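Local coordinates for pheromone response PrgU-like domain-containing protein (Enterococcus faecalis, PDB 2GMQ), which is of unknown function but, as a member of the PrgU-like family, may take part in the pheromone response of plasmid-carrying enterococci, at residues M13-I18 / I61-I66; T31-K36 / P102-V107; K36-N41 / V94-I99; A74-P79 / F98-I103. All blocks are in the same frame, centred on the assembly; numbering follows the deposited sequence.

Interaction 1 of 4, residues M13-I18 / I61-I66; sequences MKEIAI and ITTLNI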
loop_
_atom_site.group_PDB
_atom_site.type_symbol
_atom_site.label_atom_id
_atom_site.label_comp_id
_atom_site.label_asym_id
_atom_site.label_seq_id
_atom_site.Cartn_x
_atom_site.Cartn_y
_atom_site.Cartn_z
HETATM N N MSE A 13 0.217 4.753 34.925
HETATM C CA MSE A 13 0.490 4.670 33.481
HETATM C C MSE A 13 0.328 3.229 32.865
HETATM O O MSE A 13 0.643 2.216 33.476
HETATM C CB MSE A 13 1.881 5.307 33.184
HETATM C CG MSE A 13 2.011 6.856 33.543
HETATM SE SE MSE A 13 3.701 7.762 34.427
HETATM C CE MSE A 13 3.781 6.702 36.120
ATOM N N LYS A 14 -0.232 3.149 31.668
ATOM C CA LYS A 14 -0.190 1.914 30.863
ATOM C C LYS A 14 -0.035 2.369 29.405
ATOM O O LYS A 14 -0.811 3.183 28.958
ATOM C CB LYS A 14 -1.449 1.078 31.015
ATOM C CG LYS A 14 -1.355 -0.238 30.304
ATOM C CD LYS A 14 -2.646 -1.007 30.425
ATOM C CE LYS A 14 -2.468 -2.486 30.086
ATOM N NZ LYS A 14 -2.059 -2.565 28.640
ATOM N N GLU A 15 0.949 1.818 28.698
ATOM C CA GLU A 15 1.416 2.309 27.410
ATOM C C GLU A 15 1.277 1.155 26.413
ATOM O O GLU A 15 1.531 -0.040 26.786
ATOM C CB GLU A 15 2.883 2.741 27.499
ATOM C CG GLU A 15 3.338 3.364 26.193
ATOM C CD GLU A 15 4.717 4.027 26.246
ATOM O OE1 GLU A 15 5.025 4.701 27.284
ATOM O OE2 GLU A 15 5.463 3.945 25.219
ATOM N N ILE A 16 0.745 1.455 25.264
ATOM C CA ILE A 16 0.693 0.431 24.241
ATOM C C ILE A 16 1.249 1.038 22.951
ATOM O O ILE A 16 0.930 2.225 22.642
ATOM C CB ILE A 16 -0.743 -0.115 24.029
ATOM C CG1 ILE A 16 -0.678 -1.183 22.908
ATOM C CG2 ILE A 16 -1.660 0.990 23.449
ATOM C CD1 ILE A 16 -1.935 -2.098 22.755
ATOM N N ALA A 17 2.117 0.279 22.243
ATOM C CA ALA A 17 2.670 0.755 20.993
ATOM C C ALA A 17 1.704 0.267 19.882
ATOM O O ALA A 17 1.259 -0.906 19.920
ATOM C CB ALA A 17 4.050 0.189 20.755
ATOM N N ILE A 18 1.378 1.151 18.945
ATOM C CA ILE A 18 0.674 0.706 17.740
ATOM C C ILE A 18 1.338 1.301 16.522
ATOM O O ILE A 18 1.685 2.527 16.515
ATOM C CB ILE A 18 -0.809 1.144 17.844
ATOM C CG1 ILE A 18 -1.464 0.735 19.152
ATOM C CG2 ILE A 18 -1.589 0.704 16.593
ATOM C CD1 ILE A 18 -2.943 1.065 19.273
ATOM N N ILE A 61 -5.252 2.235 29.253
ATOM C CA ILE A 61 -4.194 2.799 28.433
ATOM C C ILE A 61 -4.140 4.334 28.634
ATOM O O ILE A 61 -5.128 5.009 28.472
ATOM C CB ILE A 61 -4.449 2.503 26.940
ATOM C CG1 ILE A 61 -4.311 0.974 26.628
ATOM C CG2 ILE A 61 -3.453 3.273 26.123
ATOM C CD1 ILE A 61 -5.096 0.426 25.397
ATOM N N THR A 62 -2.981 4.836 29.018
ATOM C CA THR A 62 -2.757 6.273 29.191
ATOM C C THR A 62 -1.898 6.893 28.056
ATOM O O THR A 62 -1.910 8.115 27.897
ATOM C CB THR A 62 -2.055 6.546 30.509
ATOM O OG1 THR A 62 -0.770 5.884 30.538
ATOM C CG2 THR A 62 -2.928 6.072 31.632
ATOM N N THR A 63 -1.154 6.059 27.328
ATOM C CA THR A 63 -0.194 6.481 26.332
ATOM C C THR A 63 -0.172 5.514 25.137
ATOM O O THR A 63 -0.139 4.265 25.320
ATOM C CB THR A 63 1.212 6.416 26.981
ATOM O OG1 THR A 63 1.183 7.237 28.147
ATOM C CG2 THR A 63 2.254 6.980 25.986
ATOM N N LEU A 64 -0.227 6.090 23.945
ATOM C CA LEU A 64 -0.008 5.297 22.703
ATOM C C LEU A 64 1.370 5.669 22.200
ATOM O O LEU A 64 1.702 6.883 22.080
ATOM C CB LEU A 64 -0.990 5.650 21.594
ATOM C CG LEU A 64 -2.467 5.514 21.845
ATOM C CD1 LEU A 64 -3.240 5.761 20.553
ATOM C CD2 LEU A 64 -2.862 4.177 22.537
ATOM N N ASN A 65 2.176 4.626 21.941
ATOM C CA ASN A 65 3.503 4.822 21.321
ATOM C C ASN A 65 3.370 4.536 19.812
ATOM O O ASN A 65 3.319 3.351 19.395
ATOM C CB ASN A 65 4.497 3.920 22.012
ATOM C CG ASN A 65 5.924 4.172 21.616
ATOM O OD1 ASN A 65 6.257 5.198 20.999
ATOM N ND2 ASN A 65 6.819 3.243 22.006
ATOM N N ILE A 66 3.294 5.591 18.999
ATOM C CA ILE A 66 3.079 5.428 17.568
ATOM C C ILE A 66 4.375 5.066 16.880
ATOM O O ILE A 66 5.390 5.747 17.062
ATOM C CB ILE A 66 2.338 6.691 16.898
ATOM C CG1 ILE A 66 0.943 6.761 17.592
ATOM C CG2 ILE A 66 2.265 6.491 15.418
ATOM C CD1 ILE A 66 0.121 7.958 17.252
HETATM O O HOH W 1 5.862 1.619 24.102
#

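Interaction 2 of 4, residues T31-K36 / P102-V107; sequences TGKLVK and PINRGV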
loop_
_atom_site.group_PDB
_atom_site.type_symbol
_atom_site.label_atom_id
_atom_site.label_comp_id
_atom_site.label_asym_id
_atom_site.label_seq_id
_atom_site.Cartn_x
_atom_site.Cartn_y
_atom_site.Cartn_z
ATOM N N THR A 31 -5.076 19.555 8.879
ATOM C CA THR A 31 -3.657 19.954 9.013
ATOM C C THR A 31 -3.295 20.359 10.456
ATOM O O THR A 31 -2.120 20.771 10.715
ATOM C CB THR A 31 -3.339 21.191 8.093
ATOM O OG1 THR A 31 -4.181 22.330 8.409
ATOM C CG2 THR A 31 -3.523 20.842 6.655
ATOM N N GLY A 32 -4.288 20.386 11.347
ATOM C CA GLY A 32 -4.071 21.006 12.677
ATOM C C GLY A 32 -3.692 19.943 13.665
ATOM O O GLY A 32 -2.874 19.033 13.373
ATOM N N LYS A 33 -4.300 20.073 14.838
ATOM C CA LYS A 33 -4.062 19.187 15.991
ATOM C C LYS A 33 -4.587 17.734 15.720
ATOM O O LYS A 33 -5.698 17.525 15.140
ATOM C CB LYS A 33 -4.917 19.715 17.145
ATOM C CG LYS A 33 -4.611 19.124 18.492
ATOM C CD LYS A 33 -5.374 19.847 19.576
ATOM C CE LYS A 33 -4.923 19.403 21.027
ATOM N NZ LYS A 33 -5.150 17.971 21.351
ATOM N N LEU A 34 -3.869 16.742 16.228
ATOM C CA LEU A 34 -4.350 15.373 16.157
ATOM C C LEU A 34 -5.450 15.168 17.259
ATOM O O LEU A 34 -5.176 15.349 18.461
ATOM C CB LEU A 34 -3.186 14.405 16.368
ATOM C CG LEU A 34 -3.584 12.860 16.358
ATOM C CD1 LEU A 34 -4.335 12.508 15.037
ATOM C CD2 LEU A 34 -2.346 11.994 16.503
ATOM N N VAL A 35 -6.658 14.823 16.838
ATOM C CA VAL A 35 -7.795 14.853 17.771
ATOM C C VAL A 35 -7.996 13.398 18.240
ATOM O O VAL A 35 -8.181 13.128 19.435
ATOM C CB VAL A 35 -9.079 15.387 17.042
ATOM C CG1 VAL A 35 -10.361 15.118 17.903
ATOM C CG2 VAL A 35 -8.946 16.889 16.730
ATOM N N LYS A 36 -8.005 12.481 17.273
ATOM C CA LYS A 36 -8.256 11.091 17.653
ATOM C C LYS A 36 -7.678 10.121 16.602
ATOM O O LYS A 36 -7.339 10.537 15.487
ATOM C CB LYS A 36 -9.773 10.873 17.839
ATOM C CG LYS A 36 -10.545 10.984 16.534
ATOM C CD LYS A 36 -11.988 10.517 16.645
ATOM C CE LYS A 36 -12.972 11.662 16.848
ATOM N NZ LYS A 36 -14.433 11.102 16.675
ATOM N N PRO A 102 -0.675 17.540 22.806
ATOM C CA PRO A 102 -0.851 18.324 21.563
ATOM C C PRO A 102 0.213 18.019 20.521
ATOM O O PRO A 102 1.443 18.009 20.827
ATOM C CB PRO A 102 -0.793 19.810 22.066
ATOM C CG PRO A 102 -1.063 19.670 23.512
ATOM C CD PRO A 102 -0.363 18.427 23.950
ATOM N N ILE A 103 -0.248 17.667 19.327
ATOM C CA ILE A 103 0.674 17.475 18.223
ATOM C C ILE A 103 -0.004 17.846 16.931
ATOM O O ILE A 103 -1.164 17.424 16.719
ATOM C CB ILE A 103 1.265 16.084 18.131
ATOM C CG1 ILE A 103 2.354 16.116 17.016
ATOM C CG2 ILE A 103 0.161 15.034 17.928
ATOM C CD1 ILE A 103 3.347 15.090 16.983
ATOM N N ASN A 104 0.711 18.561 16.054
ATOM C CA ASN A 104 0.085 18.984 14.791
ATOM C C ASN A 104 0.585 18.193 13.592
ATOM O O ASN A 104 1.642 17.526 13.684
ATOM C CB ASN A 104 0.141 20.516 14.568
ATOM C CG ASN A 104 -0.937 21.310 15.401
ATOM O OD1 ASN A 104 -1.499 22.334 14.923
ATOM N ND2 ASN A 104 -1.090 20.927 16.702
ATOM N N ARG A 105 -0.101 18.317 12.449
ATOM C CA ARG A 105 0.144 17.383 11.338
ATOM C C ARG A 105 1.598 17.613 10.825
ATOM O O ARG A 105 2.229 16.649 10.441
ATOM C CB ARG A 105 -0.877 17.553 10.198
ATOM C CG ARG A 105 -0.703 16.412 9.210
ATOM C CD ARG A 105 -1.871 16.291 8.334
ATOM N NE ARG A 105 -1.708 15.151 7.435
ATOM C CZ ARG A 105 -2.667 14.750 6.698
ATOM N NH1 ARG A 105 -3.821 15.388 6.823
ATOM N NH2 ARG A 105 -2.515 13.701 5.875
ATOM N N GLY A 106 2.058 18.889 10.805
ATOM C CA GLY A 106 3.393 19.270 10.238
ATOM C C GLY A 106 4.514 18.564 10.986
ATOM O O GLY A 106 5.298 17.779 10.363
ATOM N N VAL A 107 4.456 18.670 12.306
ATOM C CA VAL A 107 5.509 18.104 13.112
ATOM C C VAL A 107 5.438 16.569 13.066
ATOM O O VAL A 107 6.476 15.859 12.957
ATOM C CB VAL A 107 5.353 18.560 14.526
ATOM C CG1 VAL A 107 6.256 17.718 15.441
ATOM C CG2 VAL A 107 5.763 20.094 14.654
HETATM O O HOH W 2 -0.867 22.826 12.229
HETATM O O HOH W 3 -3.205 16.546 19.809
#

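Interaction 3 of 4, residues K36-N41 / V94-I99; sequences KVRLKN and VPVFFI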
loop_
_atom_site.group_PDB
_atom_site.type_symbol
_atom_site.label_atom_id
_atom_site.label_comp_id
_atom_site.label_asym_id
_atom_site.label_seq_id
_atom_site.Cartn_x
_atom_site.Cartn_y
_atom_site.Cartn_z
ATOM N N LYS A 36 -8.005 12.481 17.273
ATOM C CA LYS A 36 -8.256 11.091 17.653
ATOM C C LYS A 36 -7.678 10.121 16.602
ATOM O O LYS A 36 -7.339 10.537 15.487
ATOM C CB LYS A 36 -9.773 10.873 17.839
ATOM C CG LYS A 36 -10.545 10.984 16.534
ATOM C CD LYS A 36 -11.988 10.517 16.645
ATOM C CE LYS A 36 -12.972 11.662 16.848
ATOM N NZ LYS A 36 -14.433 11.102 16.675
ATOM N N VAL A 37 -7.473 8.862 17.029
ATOM C CA VAL A 37 -6.971 7.832 16.117
ATOM C C VAL A 37 -7.958 6.651 16.309
ATOM O O VAL A 37 -8.497 6.418 17.451
ATOM C CB VAL A 37 -5.545 7.343 16.441
ATOM C CG1 VAL A 37 -4.556 8.544 16.575
ATOM C CG2 VAL A 37 -5.498 6.607 17.752
ATOM N N ARG A 38 -8.241 5.959 15.225
ATOM C CA ARG A 38 -9.106 4.836 15.280
ATOM C C ARG A 38 -8.384 3.663 14.691
ATOM O O ARG A 38 -7.805 3.783 13.631
ATOM C CB ARG A 38 -10.323 5.253 14.442
ATOM C CG ARG A 38 -11.263 4.217 14.054
ATOM C CD ARG A 38 -12.190 4.838 12.940
ATOM N NE ARG A 38 -12.908 3.745 12.317
ATOM C CZ ARG A 38 -14.242 3.629 12.270
ATOM N NH1 ARG A 38 -15.021 4.587 12.803
ATOM N NH2 ARG A 38 -14.790 2.551 11.695
ATOM N N LEU A 39 -8.458 2.477 15.315
ATOM C CA LEU A 39 -7.808 1.322 14.721
ATOM C C LEU A 39 -8.494 0.910 13.432
ATOM O O LEU A 39 -9.752 0.915 13.306
ATOM C CB LEU A 39 -7.846 0.083 15.674
ATOM C CG LEU A 39 -6.624 -0.081 16.569
ATOM C CD1 LEU A 39 -5.409 -0.457 15.852
ATOM C CD2 LEU A 39 -6.373 1.241 17.389
ATOM N N LYS A 40 -7.671 0.509 12.473
ATOM C CA LYS A 40 -8.188 -0.046 11.234
ATOM C C LYS A 40 -8.915 -1.376 11.468
ATOM O O LYS A 40 -8.684 -2.074 12.477
ATOM C CB LYS A 40 -7.065 -0.197 10.217
ATOM C CG LYS A 40 -6.823 1.104 9.436
ATOM C CD LYS A 40 -5.709 0.907 8.458
ATOM C CE LYS A 40 -5.503 2.134 7.585
ATOM N NZ LYS A 40 -4.063 2.319 7.302
ATOM N N ASN A 41 -9.794 -1.745 10.538
ATOM C CA ASN A 41 -10.622 -2.919 10.755
ATOM C C ASN A 41 -9.835 -4.221 10.901
ATOM O O ASN A 41 -10.141 -5.049 11.786
ATOM C CB ASN A 41 -11.684 -3.108 9.638
ATOM C CG ASN A 41 -12.739 -1.997 9.620
ATOM O OD1 ASN A 41 -12.673 -0.966 10.296
ATOM N ND2 ASN A 41 -13.751 -2.236 8.807
ATOM N N VAL A 94 -14.449 -1.167 16.692
ATOM C CA VAL A 94 -13.026 -0.869 16.689
ATOM C C VAL A 94 -12.714 0.185 17.767
ATOM O O VAL A 94 -13.561 1.028 18.044
ATOM C CB VAL A 94 -12.553 -0.377 15.283
ATOM C CG1 VAL A 94 -12.924 -1.343 14.160
ATOM C CG2 VAL A 94 -13.009 1.013 14.960
ATOM N N PRO A 95 -11.524 0.090 18.419
ATOM C CA PRO A 95 -11.107 1.044 19.475
ATOM C C PRO A 95 -10.765 2.420 18.889
ATOM O O PRO A 95 -10.112 2.464 17.843
ATOM C CB PRO A 95 -9.798 0.454 20.023
ATOM C CG PRO A 95 -9.549 -0.789 19.367
ATOM C CD PRO A 95 -10.582 -1.033 18.264
ATOM N N VAL A 96 -11.091 3.500 19.638
ATOM C CA VAL A 96 -10.763 4.856 19.265
ATOM C C VAL A 96 -10.143 5.495 20.508
ATOM O O VAL A 96 -10.678 5.293 21.642
ATOM C CB VAL A 96 -12.064 5.625 18.935
ATOM C CG1 VAL A 96 -11.808 7.094 18.677
ATOM C CG2 VAL A 96 -12.855 4.891 17.819
ATOM N N PHE A 97 -9.088 6.282 20.270
ATOM C CA PHE A 97 -8.441 7.005 21.412
ATOM C C PHE A 97 -8.443 8.475 21.096
ATOM O O PHE A 97 -8.209 8.848 19.929
ATOM C CB PHE A 97 -6.997 6.572 21.564
ATOM C CG PHE A 97 -6.878 5.136 21.966
ATOM C CD1 PHE A 97 -6.915 4.778 23.330
ATOM C CD2 PHE A 97 -6.694 4.139 20.959
ATOM C CE1 PHE A 97 -6.822 3.431 23.749
ATOM C CE2 PHE A 97 -6.599 2.764 21.356
ATOM C CZ PHE A 97 -6.649 2.407 22.728
ATOM N N PHE A 98 -8.655 9.277 22.130
ATOM C CA PHE A 98 -8.650 10.731 21.934
ATOM C C PHE A 98 -7.334 11.222 22.449
ATOM O O PHE A 98 -6.949 10.919 23.582
ATOM C CB PHE A 98 -9.780 11.423 22.626
ATOM C CG PHE A 98 -11.144 11.118 21.975
ATOM C CD1 PHE A 98 -11.736 12.059 21.137
ATOM C CD2 PHE A 98 -11.713 9.879 22.126
ATOM C CE1 PHE A 98 -12.976 11.778 20.507
ATOM C CE2 PHE A 98 -12.986 9.538 21.509
ATOM C CZ PHE A 98 -13.607 10.489 20.689
ATOM N N ILE A 99 -6.659 11.961 21.594
ATOM C CA ILE A 99 -5.273 12.327 21.905
ATOM C C ILE A 99 -5.222 13.545 22.828
ATOM O O ILE A 99 -5.725 14.609 22.453
ATOM C CB ILE A 99 -4.487 12.549 20.631
ATOM C CG1 ILE A 99 -4.439 11.286 19.728
ATOM C CG2 ILE A 99 -3.030 12.884 20.946
ATOM C CD1 ILE A 99 -4.135 10.036 20.501
#

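Interaction 4 of 4, residues A74-P79 / F98-I103; sequences ALEVYP and FIKTPI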
loop_
_atom_site.group_PDB
_atom_site.type_symbol
_atom_site.label_atom_id
_atom_site.label_comp_id
_atom_site.label_asym_id
_atom_site.label_seq_id
_atom_site.Cartn_x
_atom_site.Cartn_y
_atom_site.Cartn_z
ATOM N N ALA A 74 5.620 8.882 21.581
ATOM C CA ALA A 74 4.600 8.616 22.626
ATOM C C ALA A 74 3.633 9.775 22.781
ATOM O O ALA A 74 4.078 10.972 22.948
ATOM C CB ALA A 74 5.342 8.363 24.032
ATOM N N LEU A 75 2.331 9.460 22.850
ATOM C CA LEU A 75 1.276 10.487 22.953
ATOM C C LEU A 75 0.342 10.066 24.056
ATOM O O LEU A 75 -0.081 8.917 24.075
ATOM C CB LEU A 75 0.461 10.623 21.619
ATOM C CG LEU A 75 1.313 11.176 20.448
ATOM C CD1 LEU A 75 0.375 11.045 19.177
ATOM C CD2 LEU A 75 1.875 12.574 20.572
ATOM N N GLU A 76 0.083 10.965 25.016
ATOM C CA GLU A 76 -0.901 10.641 26.053
ATOM C C GLU A 76 -2.288 10.753 25.431
ATOM O O GLU A 76 -2.519 11.612 24.538
ATOM C CB GLU A 76 -0.814 11.601 27.232
ATOM C CG GLU A 76 0.580 11.779 27.825
ATOM C CD GLU A 76 0.505 12.618 29.056
ATOM O OE1 GLU A 76 0.289 13.831 28.901
ATOM O OE2 GLU A 76 0.630 12.067 30.171
ATOM N N VAL A 77 -3.178 9.901 25.909
ATOM C CA VAL A 77 -4.598 9.915 25.566
ATOM C C VAL A 77 -5.409 10.371 26.774
ATOM O O VAL A 77 -4.865 10.490 27.880
ATOM C CB VAL A 77 -5.077 8.503 25.083
ATOM C CG1 VAL A 77 -4.157 8.030 23.892
ATOM C CG2 VAL A 77 -5.070 7.490 26.283
ATOM N N TYR A 78 -6.713 10.625 26.568
ATOM C CA TYR A 78 -7.643 10.904 27.607
ATOM C C TYR A 78 -8.293 9.558 27.901
ATOM O O TYR A 78 -9.138 9.133 27.115
ATOM C CB TYR A 78 -8.714 11.890 27.113
ATOM C CG TYR A 78 -8.245 13.281 26.800
ATOM C CD1 TYR A 78 -7.856 14.150 27.828
ATOM C CD2 TYR A 78 -8.245 13.765 25.481
ATOM C CE1 TYR A 78 -7.440 15.507 27.554
ATOM C CE2 TYR A 78 -7.827 15.130 25.204
ATOM C CZ TYR A 78 -7.448 15.964 26.244
ATOM O OH TYR A 78 -7.077 17.251 25.950
ATOM N N PRO A 79 -7.809 8.817 28.936
ATOM C CA PRO A 79 -8.326 7.437 29.075
ATOM C C PRO A 79 -9.839 7.347 29.207
ATOM O O PRO A 79 -10.416 6.338 28.815
ATOM C CB PRO A 79 -7.642 6.895 30.361
ATOM C CG PRO A 79 -6.622 7.845 30.716
ATOM C CD PRO A 79 -6.654 9.062 29.810
ATOM N N PHE A 98 -8.655 9.277 22.130
ATOM C CA PHE A 98 -8.650 10.731 21.934
ATOM C C PHE A 98 -7.334 11.222 22.449
ATOM O O PHE A 98 -6.949 10.919 23.582
ATOM C CB PHE A 98 -9.780 11.423 22.626
ATOM C CG PHE A 98 -11.144 11.118 21.975
ATOM C CD1 PHE A 98 -11.736 12.059 21.137
ATOM C CD2 PHE A 98 -11.713 9.879 22.126
ATOM C CE1 PHE A 98 -12.976 11.778 20.507
ATOM C CE2 PHE A 98 -12.986 9.538 21.509
ATOM C CZ PHE A 98 -13.607 10.489 20.689
ATOM N N ILE A 99 -6.659 11.961 21.594
ATOM C CA ILE A 99 -5.273 12.327 21.905
ATOM C C ILE A 99 -5.222 13.545 22.828
ATOM O O ILE A 99 -5.725 14.609 22.453
ATOM C CB ILE A 99 -4.487 12.549 20.631
ATOM C CG1 ILE A 99 -4.439 11.286 19.728
ATOM C CG2 ILE A 99 -3.030 12.884 20.946
ATOM C CD1 ILE A 99 -4.135 10.036 20.501
ATOM N N LYS A 100 -4.472 13.410 23.936
ATOM C CA LYS A 100 -4.239 14.514 24.887
ATOM C C LYS A 100 -2.956 15.329 24.602
ATOM O O LYS A 100 -2.965 16.602 24.664
ATOM C CB LYS A 100 -4.170 13.895 26.300
ATOM C CG LYS A 100 -3.755 14.961 27.402
ATOM C CD LYS A 100 -4.093 14.526 28.762
ATOM C CE LYS A 100 -3.317 13.320 29.175
ATOM N NZ LYS A 100 -3.569 12.975 30.647
ATOM N N THR A 101 -1.860 14.624 24.382
ATOM C CA THR A 101 -0.603 15.375 24.007
ATOM C C THR A 101 -0.855 16.201 22.738
ATOM O O THR A 101 -1.197 15.671 21.659
ATOM C CB THR A 101 0.491 14.411 23.752
ATOM O OG1 THR A 101 0.702 13.659 24.960
ATOM C CG2 THR A 101 1.765 15.189 23.219
ATOM N N PRO A 102 -0.675 17.540 22.806
ATOM C CA PRO A 102 -0.851 18.324 21.563
ATOM C C PRO A 102 0.213 18.019 20.521
ATOM O O PRO A 102 1.443 18.009 20.827
ATOM C CB PRO A 102 -0.793 19.810 22.066
ATOM C CG PRO A 102 -1.063 19.670 23.512
ATOM C CD PRO A 102 -0.363 18.427 23.950
ATOM N N ILE A 103 -0.248 17.667 19.327
ATOM C CA ILE A 103 0.674 17.475 18.223
ATOM C C ILE A 103 -0.004 17.846 16.931
ATOM O O ILE A 103 -1.164 17.424 16.719
ATOM C CB ILE A 103 1.265 16.084 18.131
ATOM C CG1 ILE A 103 2.354 16.116 17.016
ATOM C CG2 ILE A 103 0.161 15.034 17.928
ATOM C CD1 ILE A 103 3.347 15.090 16.983
HETATM O O HOH W 4 -3.178 10.244 29.899
HETATM O O HOH W 5 -8.926 8.238 24.543
#

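Interaction 1 of 4, residues M13-I18 / I61-I66
This contact is a parallel beta pairing, between strands 15-19 and 63-68 of the three-stranded mixed sheet in which 63-68 is the middle strand. The register runs E15-T63, I16-L64, A17-N65 and I18-I66, and the short strand axes diverge by 28°. Backbone bonds alternate as parallel strands require: I16 N gives to T63 O, N65 N to I16 O at 2.8 Å, and I18 N to N65 O. Just before the regular pairing starts, K14 O takes two consecutive N-H groups, T62 N firmly at 2.7 Å and T63 N weakly. T62 OG1 lies between its own N and carbonyl carbon (chi1 61°), and this position lets it accept a hydrogen bond from K14 N (3.0 Å). Strand 15-19 is outermost within the chain, and on its other side A17 N bonds to N50 OD1 of the second subunit. On the face of I16, L64, I18 and I66 the packing is apolar. The I16 CG2 methyl touches L64 CD2 at 3.5 Å, side by side with it, and reaches I61 CG2 at 3.9 Å; F97 adjoins both I61 and L64. The opposite face, with E15, T63, A17 and N65, is more polar. Here the extended E15 chain crosses T63, its CG 3.8 Å from T63 CG2. Its carboxylate stands almost perpendicular to the N65 amide, and one water links the two, donating to E15 OE2 and accepting from N65 ND2.

Interaction 2 of 4, residues T31-K36 / P102-V107
The flat carboxamide of N104 lies against the G32-K33 peptide, with OD1 3.5 Å from G32 C and ND2 3.5 Å from K33 CA, while the guanidinium of R105 is carried off by an extended chain: NH1 bonds to N30 O and NE makes a salt bridge with E109 of the same chain. The two segments form a single backbone bridge, K33 with N104, which ties the residue just before strand 34-39 to the loop leading into helix 105-112. N104 holds the N-cap position of that helix, although its side chain makes no capping bond. The firm bond of the bridge is L34 N to I103 O, 2.8 Å and nearly along the C=O axis; R105 N to G32 O is weak, its angle at hydrogen only 124°. L34 and I103 lie side by side, L34 CB meeting I103 CG2 at 3.7 Å, and both rest on L75 of the other sheet. R105 CB comes to 3.5 Å from T31 O, and the third subunit packs here, its G106 on T31 and its R105 on R105. Two waters stitch the flanks. One donates to T31 O and N104 OD1; the other donates to L34 O at 2.7 Å and accepts from I103 N and, at 2.9 Å, from K33 NZ.

Interaction 3 of 4, residues K36-N41 / V94-I99
The methyl CG2 of V94 is a bump set against the flank of R38, over one face of the guanidinium, 3.6 Å above its plane and towards the rim. The extended R38 chain runs past this methyl, which touches CG (3.8 Å) as well as the guanidinium; V96 CG2 presses on the same CG, so this carbon fills the hollow between methyls of two valines. Further along the same face K36 lies beside F98. The backbone sets K36 CB over a face of the F98 ring, near the rim; chi1 (67°) and the bend at chi3 (98°) then carry the chain along the ring, CE coming within 3.7 Å of F98 CE1. V96 CG1 plugs the notch between K36 CD and the ring. These strands, 34-39 and 94-98, are the central antiparallel pair of the four-stranded sheet, flanked by 23-27 and 83-85. V37 and F97 form the hydrogen-bonded pair, V37 N to F97 O at 3.0 Å and F97 N to V37 O at 2.9 Å, both nearly along the C=O axes. L39 N gives a still straighter bond to P95 O (171° at hydrogen); the proline has no N-H with which to answer. On the buried face V37 CG2 and L39 CD2 meet the F97 ring at its edge. L39 also lies obliquely across the P95 ring, its CB 3.9 Å from P95 CD, while helix 41-50 closes over both through M47 and A44. V37 CG1 butts against I99 CG1, the side chains crossing at about a right angle, 4.2 Å apart.

Interaction 4 of 4, residues A74-P79 / F98-I103
Both backbone polar groups of E76 are satisfied by two consecutive residues across the gap. Its N-H goes to a side-chain oxygen, T101 OG1, at 2.8 Å, which chi1 of -60° places anti to its own carbonyl carbon. Its carbonyl O is gripped by two donors, K100 N at 2.7 Å and T101 N at 3.1 Å, both coming from above the carbonyl plane. With K100 turned to phi/psi -93/-48°, this resembles a classic beta bulge. The next bond, Y78 N to F98 O at 3.0 Å, is almost collinear with the C=O. Around the single bridge of V77 with I99, the end of strand 71-76 is thus joined to the loop that leaves strand 94-98, and the three-stranded sheet to the four-stranded one; V77 and I99 also have backbone bonds to T62 and V35. Two waters serve further groups: one donates to V77 O and accepts from K100 NZ, another donates to Y78 O and accepts from F98 N at 2.6 Å. K100 NZ lies 4.3 Å from E76 OE1, and the two charges may attract each other weakly. The aliphatic chain of K100 lies over one face of the Y78 ring in a CH-pi contact, CB 3.8 Å from the centroid, while F98 CB lies at the ring edge, in plane. K81 adds a cation-pi contact. Deeper in, L75 CD2 meets T101 CG2 at 3.7 Å and also I103 CG2.

Overall arrangement
Interactions 1 and 3 belong to different sheets, whose side chains pack against each other: L64 CD1 lies 3.7 Å from V37 CG2, and I61 CD1 is equally close to F97 CZ; the centres of these contacts are 12 Å apart. Interaction 4, whose centre is 9 Å from that of interaction 1, continues the first sheet, L75 N probably bonding to L64 O at 2.8 Å. Its 98-103 segment takes over from interaction 3 at F98 and I99 and runs on into interaction 2, with I103 in contact in both. The segments of interactions 2 and 3 overlap at K36, and the two are joined by a probable hydrogen bond between V35 O and I99 N, 2.9 Å. Interactions 1 and 2 do not touch, with centres about 18 Å apart.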